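Local structure of guanine deaminase (Escherichia coli, 6OHB) at residues Phe15-Arg20 against Glu48-Trp53; Phe125-Leu130 against Glu154-Ile159; Pro253-Tyr258 against His263-Thr268; Ile295-Thr300 against Tyr344-Leu349. The protein catalyses the zinc-dependent hydrolytic deamination of guanine to xanthine and ammonia, a step of purine degradation. All coordinates share one frame; numbering follows the deposited sequence.

Contact 1 of 4, residues Phe15-Arg20 against Glu48-Trp53; sequences FIDVTR and EWFGEW
Phe15 and Phe50 meet from strands whose backbones stay well apart, the nearest alpha carbons, Phe15 CA and Gly51 CA, being 9.1 Å from each other, and no hydrogen bond joins the two segments. Two phenyl rings connect the strands in a T-shaped (edge-to-face) stack. Phe50 presents its CE1-CZ edge to one face of Phe15; the centroids are 5.0 Å apart and the planes make 70°. The edge lies off the ring centre, since Phe50 CE1 comes within 3.4 Å of Phe15 CG, while Phe50 CZ lies 3.6 Å from Phe15 CB. With CG anti to the backbone N (chi1 173°), Phe50 is extended from its strand far enough to reach that face. Asp17, two residues on along the same strand as Phe15, brings OD1 to 4.5 Å from Phe50 CE2, a loose approach; its carboxylate is engaged instead by a salt bridge from OD2 to Arg33 and by the backbone N of Phe380. The ring of Phe380 also packs against both phenylalanines. Beyond Phe50 the chain turns a corner at Gly51, and just before it Glu48 and Trp49 form a classic beta bulge opposite Leu41. Strand 46-50 edges a four-stranded mixed sheet, whereas strand 14-18 pairs with strands 32-35 and 73-84, so the buried aromatic pair joins the small sheet to the strands running alongside barrel strand 73-84, away from the zinc site.

Contact 2 of 4, residues Phe125-Leu130 against Glu154-Ile159; sequences FFIKQL and EAASHI
Ile127 owes its reach toward Ala155, Ala156 and Ile159 to a side chain whose CG1 is anti to the carbonyl carbon (chi1 -63°) and whose CG2 is anti to the backbone N, which spreads the two branches toward different partners. On the opposing segment Ile159 holds CG1 between its backbone N and carbonyl carbon (chi1 63°), and its extended chi2 of 163° carries CD1 out to the CG2 branch of Ile127.

Three apolar touches result. The tightest is Ile127 CG1 against Ala155 CB at 3.7 Å. Ile127 CD1 reaches the backbone of the other helix, 4.0 Å from Ala156 CA, and lies 4.1 Å from Ala156 CB. The third, Ile127 CG2 to Ile159 CD1 at 4.2 Å, is looser, and the two isoleucine side chains run past one another, pointing opposite ways. Alanine at 155 and 156 is consistent with the short backbone separation, Ile127 CA to Ala156 CA 6.9 Å.

The contact packs helix 116-132 against helix 146-158, with Met163 also touching Ile127. Phe126 and Leu130, on the same helix as Ile127, reach strands 73-84 and 135-141 of the barrel, while Phe125 and Gln129 pack on Leu401 and Pro397 of the second subunit.

Contact 3 of 4, residues Pro253-Tyr258 against His263-Thr268; sequences PDHDGY and HQYGLT
His255 meets Gln264 and Tyr265 where helix 258-264 ends in a Schellman motif, with Gly266 at positive phi as its C-prime residue. Two backbone bonds define this ending: Gly266 N to His263 O at 3.0 Å and Leu267 N to Tyr262 O. In the preceding loop, Asp256 is the centre of an inverse gamma turn, closed by a weak bond from Gly257 N to His255 O.

Across the segments the touches are van der Waals contacts. The imidazole of His255 turns an edge to the aliphatic part of Gln264, with His255 CD2 3.7 Å from Gln264 CG and His255 NE2 4.1 Å from Gln264 CB. A bend at chi2 (-49°) then leads the amide of Gln264 away from the ring, and its NE2 bonds to Asp260 on the same helix. Tyr265 approaches more loosely, its CE2 4.3 Å from His255 NE2; its ring packs on Pro216, Met219 and Gln223 of helix 216-228. Tyr252 adds a second ring beside His255. Thus the loop after helix 242-251 folds back on the end of the next helix at the protein surface.

The one side-chain hydrogen bond within these segments ties that helix to the chain leaving it: His263 ND1 and Thr268 OG1, 2.9 Å apart at an angle of 161°.

Contact 4 of 4, residues Ile295-Thr300 against Tyr344-Leu349; sequences IAFCPT and YKVLQL
Phe297 and Pro299 present two blunt bumps to Val346 and Leu347, joining a strand end of the amidohydrolase TIM barrel to helix 336-349. Strand 294-297 is hydrogen-bonded to strands 272-274 and 321-324; Cys298 then takes the N-cap position and Pro299 opens helix 299-304, and the neighbouring Ala296 and Cys298 touch the zinc ligand His82. The backbones come closest at Pro299 CA and Val346 CA, 6.7 Å apart.

The ring of Phe297 is the longer projection. Its CG is anti to the backbone N (chi1 -178°), and the ring drives edge-on into the hollow between two neighbouring side chains of the helix. Its far corner, CZ, stands 4.1 Å from Val346 CG1, while the adjoining CE2 is 4.1 Å from Leu347 CD1, so one edge is shared about equally between a valine methyl and a leucine methyl. Phe297 and Val346 point at each other from the two sides, whereas the Leu347 side chain runs at a slant to that of Phe297 and meets its edge.

Val346 is forked: CG1 meets the phenyl edge and CG2 turns to the pyrrolidine of Pro299. Ala343, one turn earlier on the helix, also touches both Phe297 and Pro299, and Val322 and Met324 of strand 321-324 pack on Phe297 as well. The helix borders the second subunit too: Leu349 packs on Leu349 of the second subunit, and Lys345 makes salt bridges to Glu342 of its own chain and to Glu342 of that subunit.

On the strand side the two bumps touch, Pro299 CD lying 3.8 Å above the plane of Phe297, offset toward its rim, while Pro299 CB rests 4.0 Å from Val346 CG2.

The four contacts follow one another along the chain and none touches another. Contact 4 approaches the metal site without touching the ion: the side chain of Pro299 is about 8 Å from that of Asp327 and about 11 Å from the zinc ion, which His82, His84, His237 and Asp327 bind. In contact 2, the Ile127 side chain is about 7 Å from that of Tyr85, a probable substrate-binding residue; contacts 2 and 4 lie on opposite sides of the chain's centre, 27 Å apart between centres, and both touch the second subunit. Contact 3 is nearest contact 4, about 11 Å between closest atoms. Contact 1 lies away from the annotated sites, its centre 43 Å from that of contact 3.

Contact 1 of 4, residues Phe15-Arg20 against Glu48-Trp53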
# COMPACT_ATOMS: atom_id res chain seq x y z
N PHE A 15 -15.52 21.38 3.01
CA PHE A 15 -15.43 21.07 1.58
C PHE A 15 -14.05 21.42 1.08
O PHE A 15 -13.42 22.37 1.55
CB PHE A 15 -16.46 21.87 0.75
CG PHE A 15 -17.89 21.50 1.01
CD1 PHE A 15 -18.57 22.03 2.10
CD2 PHE A 15 -18.55 20.62 0.17
CE1 PHE A 15 -19.89 21.69 2.33
CE2 PHE A 15 -19.86 20.27 0.41
CZ PHE A 15 -20.53 20.80 1.48
N ILE A 16 -13.58 20.66 0.09
CA ILE A 16 -12.36 21.03 -0.62
C ILE A 16 -12.49 20.65 -2.09
O ILE A 16 -12.95 19.55 -2.41
CB ILE A 16 -11.12 20.39 0.03
CG1 ILE A 16 -9.87 20.61 -0.83
CG2 ILE A 16 -11.34 18.91 0.29
CD1 ILE A 16 -8.58 20.50 -0.04
N ASP A 17 -12.11 21.57 -2.98
CA ASP A 17 -12.11 21.28 -4.41
C ASP A 17 -11.10 22.19 -5.10
O ASP A 17 -10.55 23.11 -4.49
CB ASP A 17 -13.52 21.41 -5.03
CG ASP A 17 -14.08 22.84 -4.97
OD1 ASP A 17 -13.64 23.66 -4.13
OD2 ASP A 17 -14.99 23.14 -5.78
N VAL A 18 -10.82 21.89 -6.37
CA VAL A 18 -9.96 22.73 -7.20
C VAL A 18 -10.85 23.46 -8.19
O VAL A 18 -11.59 22.82 -8.95
CB VAL A 18 -8.89 21.90 -7.93
CG1 VAL A 18 -7.99 22.81 -8.76
CG2 VAL A 18 -8.07 21.07 -6.94
N THR A 19 -10.79 24.80 -8.20
CA THR A 19 -11.81 25.58 -8.89
C THR A 19 -11.57 25.74 -10.38
O THR A 19 -12.46 26.24 -11.08
CB THR A 19 -11.96 26.96 -8.24
OG1 THR A 19 -10.71 27.67 -8.31
CG2 THR A 19 -12.39 26.81 -6.79
N ARG A 20 -10.42 25.31 -10.90
CA ARG A 20 -10.18 25.41 -12.34
C ARG A 20 -9.03 24.49 -12.71
O ARG A 20 -8.21 24.12 -11.86
CB ARG A 20 -9.87 26.85 -12.76
CG ARG A 20 -8.51 27.32 -12.31
CD ARG A 20 -8.24 28.77 -12.64
NE ARG A 20 -6.84 29.09 -12.40
CZ ARG A 20 -6.36 29.47 -11.22
NH1 ARG A 20 -7.17 29.59 -10.18
NH2 ARG A 20 -5.06 29.72 -11.09
N GLU A 48 -26.70 23.42 -7.22
CA GLU A 48 -27.48 24.65 -7.32
C GLU A 48 -26.72 25.82 -6.72
O GLU A 48 -26.72 26.92 -7.27
CB GLU A 48 -28.83 24.49 -6.63
CG GLU A 48 -29.78 25.65 -6.88
CD GLU A 48 -30.44 25.55 -8.24
OE1 GLU A 48 -30.36 24.47 -8.86
OE2 GLU A 48 -31.03 26.55 -8.70
N TRP A 49 -26.08 25.60 -5.57
CA TRP A 49 -25.37 26.69 -4.92
C TRP A 49 -24.28 26.09 -4.04
O TRP A 49 -24.50 25.06 -3.41
CB TRP A 49 -26.33 27.56 -4.09
CG TRP A 49 -25.73 28.83 -3.53
CD1 TRP A 49 -25.80 30.08 -4.08
CD2 TRP A 49 -24.99 28.97 -2.30
NE1 TRP A 49 -25.13 30.99 -3.28
CE2 TRP A 49 -24.63 30.34 -2.19
CE3 TRP A 49 -24.59 28.09 -1.30
CZ2 TRP A 49 -23.89 30.83 -1.11
CZ3 TRP A 49 -23.86 28.58 -0.23
CH2 TRP A 49 -23.51 29.93 -0.14
N PHE A 50 -23.13 26.74 -3.99
CA PHE A 50 -22.08 26.28 -3.10
C PHE A 50 -21.38 27.48 -2.47
O PHE A 50 -21.11 28.47 -3.15
CB PHE A 50 -21.05 25.42 -3.85
CG PHE A 50 -19.86 25.07 -3.02
CD1 PHE A 50 -20.00 24.24 -1.92
CD2 PHE A 50 -18.61 25.57 -3.32
CE1 PHE A 50 -18.91 23.92 -1.14
CE2 PHE A 50 -17.52 25.25 -2.55
CZ PHE A 50 -17.67 24.42 -1.46
N GLY A 51 -21.10 27.39 -1.17
CA GLY A 51 -20.31 28.44 -0.56
C GLY A 51 -20.33 28.37 0.95
O GLY A 51 -20.53 27.30 1.53
N GLU A 52 -20.08 29.51 1.58
CA GLU A 52 -20.06 29.60 3.03
C GLU A 52 -21.46 29.39 3.61
O GLU A 52 -22.46 29.89 3.07
CB GLU A 52 -19.51 30.95 3.49
CG GLU A 52 -18.05 31.19 3.13
CD GLU A 52 -17.10 30.69 4.20
OE1 GLU A 52 -17.58 30.19 5.25
OE2 GLU A 52 -15.87 30.80 4.01
N TRP A 53 -21.52 28.67 4.73
CA TRP A 53 -22.79 28.36 5.38
C TRP A 53 -23.60 29.62 5.68
O TRP A 53 -24.80 29.69 5.39
CB TRP A 53 -22.51 27.57 6.67
CG TRP A 53 -23.71 27.38 7.56
CD1 TRP A 53 -23.93 27.95 8.77
CD2 TRP A 53 -24.85 26.54 7.30
NE1 TRP A 53 -25.13 27.53 9.29
CE2 TRP A 53 -25.72 26.66 8.40
CE3 TRP A 53 -25.23 25.70 6.24
CZ2 TRP A 53 -26.93 25.99 8.48
CZ3 TRP A 53 -26.44 25.03 6.32
CH2 TRP A 53 -27.28 25.17 7.44

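Contact 2 of 4, residues Phe125-Leu130 against Glu154-Ile159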
# COMPACT_ATOMS: atom_id res chain seq x y z
N PHE A 125 -21.43 -6.21 -8.20
CA PHE A 125 -20.29 -6.17 -7.28
C PHE A 125 -19.31 -5.06 -7.66
O PHE A 125 -18.79 -4.35 -6.78
CB PHE A 125 -19.57 -7.53 -7.28
CG PHE A 125 -18.33 -7.57 -6.43
CD1 PHE A 125 -18.39 -7.93 -5.11
CD2 PHE A 125 -17.09 -7.24 -6.97
CE1 PHE A 125 -17.25 -7.97 -4.32
CE2 PHE A 125 -15.95 -7.28 -6.19
CZ PHE A 125 -16.03 -7.64 -4.86
N PHE A 126 -19.05 -4.90 -8.96
CA PHE A 126 -18.11 -3.89 -9.43
C PHE A 126 -18.60 -2.48 -9.12
O PHE A 126 -17.83 -1.63 -8.65
CB PHE A 126 -17.90 -4.09 -10.93
CG PHE A 126 -16.92 -3.14 -11.56
CD1 PHE A 126 -15.56 -3.42 -11.55
CD2 PHE A 126 -17.37 -1.99 -12.19
CE1 PHE A 126 -14.66 -2.55 -12.14
CE2 PHE A 126 -16.47 -1.12 -12.79
CZ PHE A 126 -15.12 -1.39 -12.76
N ILE A 127 -19.89 -2.22 -9.37
CA ILE A 127 -20.45 -0.91 -9.03
C ILE A 127 -20.37 -0.66 -7.53
O ILE A 127 -20.05 0.45 -7.08
CB ILE A 127 -21.90 -0.78 -9.55
CG1 ILE A 127 -21.94 -0.88 -11.07
CG2 ILE A 127 -22.52 0.54 -9.09
CD1 ILE A 127 -21.39 0.33 -11.79
N LYS A 128 -20.63 -1.70 -6.72
CA LYS A 128 -20.56 -1.54 -5.27
C LYS A 128 -19.15 -1.18 -4.82
O LYS A 128 -18.97 -0.32 -3.94
CB LYS A 128 -21.00 -2.83 -4.57
CG LYS A 128 -22.29 -2.78 -3.75
CD LYS A 128 -23.45 -2.16 -4.50
CE LYS A 128 -24.72 -2.16 -3.65
NZ LYS A 128 -25.22 -3.54 -3.40
N GLN A 129 -18.14 -1.82 -5.42
CA GLN A 129 -16.76 -1.50 -5.07
C GLN A 129 -16.41 -0.08 -5.46
O GLN A 129 -15.73 0.63 -4.70
CB GLN A 129 -15.80 -2.50 -5.72
CG GLN A 129 -16.01 -3.93 -5.27
CD GLN A 129 -16.20 -4.06 -3.77
OE1 GLN A 129 -15.29 -3.81 -3.00
NE2 GLN A 129 -17.40 -4.46 -3.36
N LEU A 130 -16.83 0.36 -6.65
CA LEU A 130 -16.62 1.75 -7.04
C LEU A 130 -17.20 2.71 -6.01
O LEU A 130 -16.52 3.63 -5.54
CB LEU A 130 -17.23 2.01 -8.42
CG LEU A 130 -16.57 1.33 -9.61
CD1 LEU A 130 -17.29 1.72 -10.90
CD2 LEU A 130 -15.09 1.67 -9.68
N GLU A 154 -26.17 -1.63 -17.55
CA GLU A 154 -27.43 -1.68 -16.81
C GLU A 154 -27.21 -1.32 -15.35
O GLU A 154 -27.95 -0.50 -14.78
CB GLU A 154 -28.02 -3.09 -16.90
CG GLU A 154 -28.75 -3.45 -18.17
CD GLU A 154 -29.58 -4.71 -17.98
OE1 GLU A 154 -30.09 -5.25 -18.98
OE2 GLU A 154 -29.72 -5.16 -16.82
N ALA A 155 -26.18 -1.90 -14.74
CA ALA A 155 -25.87 -1.60 -13.35
C ALA A 155 -25.55 -0.12 -13.16
O ALA A 155 -26.02 0.52 -12.21
CB ALA A 155 -24.72 -2.47 -12.85
N ALA A 156 -24.75 0.45 -14.07
CA ALA A 156 -24.38 1.86 -13.93
C ALA A 156 -25.57 2.79 -14.16
O ALA A 156 -25.69 3.83 -13.52
CB ALA A 156 -23.24 2.20 -14.90
N SER A 157 -26.48 2.42 -15.08
CA SER A 157 -27.62 3.28 -15.36
C SER A 157 -28.67 3.22 -14.25
O SER A 157 -29.43 4.17 -14.07
CB SER A 157 -28.25 2.92 -16.70
OG SER A 157 -29.37 2.07 -16.52
N HIS A 158 -28.72 2.11 -13.51
CA HIS A 158 -29.69 2.03 -12.42
C HIS A 158 -29.55 3.19 -11.43
O HIS A 158 -30.55 3.64 -10.86
CB HIS A 158 -29.55 0.70 -11.68
CG HIS A 158 -30.59 0.50 -10.61
ND1 HIS A 158 -30.27 0.39 -9.28
CD2 HIS A 158 -31.94 0.43 -10.69
CE1 HIS A 158 -31.38 0.24 -8.58
NE2 HIS A 158 -32.40 0.26 -9.41
N ILE A 159 -28.33 3.69 -11.22
CA ILE A 159 -28.09 4.79 -10.29
C ILE A 159 -27.74 6.08 -11.02
O ILE A 159 -27.30 7.04 -10.39
CB ILE A 159 -26.98 4.43 -9.29
CG1 ILE A 159 -25.65 4.20 -10.02
CG2 ILE A 159 -27.37 3.20 -8.47
CD1 ILE A 159 -24.44 4.26 -9.12

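Contact 3 of 4, residues Pro253-Tyr258 against His263-Thr268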
# COMPACT_ATOMS: atom_id res chain seq x y z
N PRO A 253 5.60 -3.78 -38.50
CA PRO A 253 6.96 -3.30 -38.79
C PRO A 253 7.00 -2.02 -39.61
O PRO A 253 8.03 -1.34 -39.61
CB PRO A 253 7.59 -4.48 -39.55
CG PRO A 253 6.44 -5.18 -40.18
CD PRO A 253 5.28 -5.03 -39.23
N ASP A 254 5.92 -1.66 -40.30
CA ASP A 254 5.91 -0.49 -41.16
C ASP A 254 5.45 0.78 -40.46
O ASP A 254 5.38 1.83 -41.11
CB ASP A 254 5.03 -0.74 -42.39
CG ASP A 254 5.61 -1.79 -43.31
OD1 ASP A 254 6.85 -1.84 -43.46
OD2 ASP A 254 4.82 -2.56 -43.91
N HIS A 255 5.16 0.72 -39.16
CA HIS A 255 4.80 1.91 -38.40
C HIS A 255 6.00 2.34 -37.55
O HIS A 255 6.86 1.53 -37.21
CB HIS A 255 3.59 1.64 -37.51
CG HIS A 255 2.32 1.38 -38.27
ND1 HIS A 255 1.97 0.13 -38.73
CD2 HIS A 255 1.32 2.21 -38.65
CE1 HIS A 255 0.81 0.20 -39.36
NE2 HIS A 255 0.39 1.46 -39.32
N ASP A 256 6.04 3.63 -37.21
CA ASP A 256 7.17 4.20 -36.47
C ASP A 256 7.00 4.04 -34.95
O ASP A 256 7.07 5.01 -34.19
CB ASP A 256 7.35 5.66 -36.85
CG ASP A 256 8.67 6.24 -36.34
OD1 ASP A 256 9.58 5.45 -36.00
OD2 ASP A 256 8.79 7.49 -36.27
N GLY A 257 6.78 2.81 -34.50
CA GLY A 257 6.64 2.52 -33.09
C GLY A 257 5.21 2.22 -32.69
O GLY A 257 4.30 2.11 -33.51
N TYR A 258 5.02 2.12 -31.37
CA TYR A 258 3.75 1.67 -30.81
C TYR A 258 2.65 2.72 -31.00
O TYR A 258 1.59 2.43 -31.56
CB TYR A 258 3.95 1.34 -29.33
CG TYR A 258 2.94 0.40 -28.70
CD1 TYR A 258 1.68 0.20 -29.26
CD2 TYR A 258 3.24 -0.27 -27.52
CE1 TYR A 258 0.76 -0.64 -28.67
CE2 TYR A 258 2.32 -1.11 -26.92
CZ TYR A 258 1.08 -1.30 -27.50
OH TYR A 258 0.18 -2.14 -26.90
N HIS A 263 -1.98 6.11 -34.05
CA HIS A 263 -2.09 7.41 -34.70
C HIS A 263 -2.47 7.28 -36.17
O HIS A 263 -3.31 8.04 -36.66
CB HIS A 263 -0.78 8.18 -34.54
CG HIS A 263 -0.80 9.55 -35.14
ND1 HIS A 263 -1.58 10.57 -34.64
CD2 HIS A 263 -0.12 10.07 -36.19
CE1 HIS A 263 -1.39 11.66 -35.36
NE2 HIS A 263 -0.51 11.39 -36.31
N GLN A 264 -1.85 6.34 -36.89
CA GLN A 264 -2.14 6.18 -38.31
C GLN A 264 -3.56 5.68 -38.54
O GLN A 264 -4.16 5.97 -39.58
CB GLN A 264 -1.14 5.22 -38.97
CG GLN A 264 0.29 5.74 -39.05
CD GLN A 264 0.39 7.15 -39.62
OE1 GLN A 264 -0.26 7.48 -40.61
NE2 GLN A 264 1.22 7.98 -38.98
N TYR A 265 -4.12 4.94 -37.58
CA TYR A 265 -5.52 4.53 -37.64
C TYR A 265 -6.45 5.57 -37.01
O TYR A 265 -7.58 5.23 -36.64
CB TYR A 265 -5.71 3.17 -36.96
CG TYR A 265 -5.21 2.01 -37.79
CD1 TYR A 265 -5.89 1.60 -38.94
CD2 TYR A 265 -4.06 1.32 -37.43
CE1 TYR A 265 -5.43 0.54 -39.70
CE2 TYR A 265 -3.60 0.25 -38.19
CZ TYR A 265 -4.29 -0.13 -39.32
OH TYR A 265 -3.83 -1.19 -40.07
N GLY A 266 -6.00 6.82 -36.88
CA GLY A 266 -6.84 7.91 -36.40
C GLY A 266 -7.47 7.68 -35.04
O GLY A 266 -8.62 8.09 -34.83
N LEU A 267 -6.75 7.05 -34.12
CA LEU A 267 -7.27 6.78 -32.78
C LEU A 267 -6.58 7.62 -31.71
O LEU A 267 -6.75 7.36 -30.52
CB LEU A 267 -7.13 5.30 -32.43
CG LEU A 267 -7.95 4.31 -33.27
CD1 LEU A 267 -7.50 2.89 -32.97
CD2 LEU A 267 -9.42 4.48 -33.00
N THR A 268 -5.82 8.63 -32.11
CA THR A 268 -5.31 9.64 -31.19
C THR A 268 -6.18 10.88 -31.30
O THR A 268 -6.89 11.09 -32.29
CB THR A 268 -3.86 9.98 -31.49
OG1 THR A 268 -3.77 10.59 -32.79
CG2 THR A 268 -3.00 8.72 -31.47

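Contact 4 of 4, residues Ile295-Thr300 against Tyr344-Leu349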
# COMPACT_ATOMS: atom_id res chain seq x y z
N ILE A 295 -3.27 10.24 -20.88
CA ILE A 295 -2.55 9.11 -20.31
C ILE A 295 -3.25 8.69 -19.02
O ILE A 295 -3.62 9.54 -18.21
CB ILE A 295 -1.07 9.46 -20.03
CG1 ILE A 295 -0.34 9.83 -21.32
CG2 ILE A 295 -0.38 8.30 -19.31
CD1 ILE A 295 1.10 10.20 -21.11
N ALA A 296 -3.42 7.38 -18.83
CA ALA A 296 -3.91 6.82 -17.58
C ALA A 296 -2.73 6.26 -16.79
O ALA A 296 -2.20 5.20 -17.12
CB ALA A 296 -4.96 5.74 -17.83
N PHE A 297 -2.35 6.97 -15.73
CA PHE A 297 -1.26 6.59 -14.83
C PHE A 297 -1.78 5.56 -13.83
O PHE A 297 -2.71 5.84 -13.07
CB PHE A 297 -0.74 7.86 -14.15
CG PHE A 297 0.43 7.65 -13.21
CD1 PHE A 297 1.18 6.49 -13.21
CD2 PHE A 297 0.77 8.66 -12.31
CE1 PHE A 297 2.25 6.33 -12.33
CE2 PHE A 297 1.83 8.51 -11.43
CZ PHE A 297 2.57 7.35 -11.44
N CYS A 298 -1.18 4.36 -13.83
CA CYS A 298 -1.58 3.27 -12.94
C CYS A 298 -0.36 2.75 -12.19
O CYS A 298 0.25 1.75 -12.61
CB CYS A 298 -2.22 2.12 -13.72
SG CYS A 298 -3.30 2.54 -15.10
N PRO A 299 -0.01 3.35 -11.05
CA PRO A 299 1.24 2.95 -10.39
C PRO A 299 1.22 1.55 -9.80
O PRO A 299 2.24 0.85 -9.83
CB PRO A 299 1.42 4.02 -9.30
CG PRO A 299 0.05 4.57 -9.07
CD PRO A 299 -0.63 4.53 -10.41
N THR A 300 0.07 1.10 -9.27
CA THR A 300 0.03 -0.16 -8.54
C THR A 300 0.35 -1.35 -9.45
O THR A 300 1.22 -2.17 -9.13
CB THR A 300 -1.35 -0.34 -7.89
OG1 THR A 300 -1.59 0.74 -6.99
CG2 THR A 300 -1.42 -1.65 -7.12
N TYR A 344 2.86 8.20 -5.34
CA TYR A 344 3.85 8.92 -4.56
C TYR A 344 5.14 8.11 -4.41
O TYR A 344 6.24 8.66 -4.53
CB TYR A 344 3.27 9.28 -3.19
CG TYR A 344 4.21 10.08 -2.32
CD1 TYR A 344 5.14 9.45 -1.49
CD2 TYR A 344 4.17 11.47 -2.32
CE1 TYR A 344 6.01 10.18 -0.70
CE2 TYR A 344 5.03 12.21 -1.53
CZ TYR A 344 5.95 11.57 -0.72
OH TYR A 344 6.80 12.31 0.07
N LYS A 345 5.03 6.80 -4.15
CA LYS A 345 6.25 6.00 -4.05
C LYS A 345 6.98 5.91 -5.39
O LYS A 345 8.22 6.04 -5.45
CB LYS A 345 5.95 4.60 -3.51
CG LYS A 345 5.48 4.59 -2.07
CD LYS A 345 5.05 3.20 -1.65
CE LYS A 345 3.73 3.22 -0.91
NZ LYS A 345 3.00 1.94 -1.12
N VAL A 346 6.25 5.70 -6.49
CA VAL A 346 6.87 5.63 -7.81
C VAL A 346 7.63 6.92 -8.11
O VAL A 346 8.79 6.90 -8.57
CB VAL A 346 5.78 5.35 -8.87
CG1 VAL A 346 6.22 5.82 -10.25
CG2 VAL A 346 5.41 3.87 -8.89
N LEU A 347 7.02 8.06 -7.80
CA LEU A 347 7.65 9.33 -8.12
C LEU A 347 8.82 9.63 -7.19
O LEU A 347 9.82 10.21 -7.61
CB LEU A 347 6.60 10.44 -8.09
CG LEU A 347 5.64 10.12 -9.23
CD1 LEU A 347 4.31 10.86 -9.10
CD2 LEU A 347 6.31 10.40 -10.58
N GLN A 348 8.72 9.22 -5.92
CA GLN A 348 9.88 9.33 -5.03
C GLN A 348 11.05 8.53 -5.57
O GLN A 348 12.21 8.94 -5.45
CB GLN A 348 9.52 8.85 -3.62
CG GLN A 348 8.92 9.91 -2.71
CD GLN A 348 9.85 11.08 -2.46
OE1 GLN A 348 9.56 12.22 -2.84
NE2 GLN A 348 10.99 10.81 -1.82
N LEU A 349 10.76 7.36 -6.17
CA LEU A 349 11.83 6.60 -6.80
C LEU A 349 12.42 7.33 -8.00
O LEU A 349 13.60 7.15 -8.31
CB LEU A 349 11.33 5.22 -7.22
CG LEU A 349 11.21 4.17 -6.12
CD1 LEU A 349 10.63 2.91 -6.73
CD2 LEU A 349 12.56 3.88 -5.47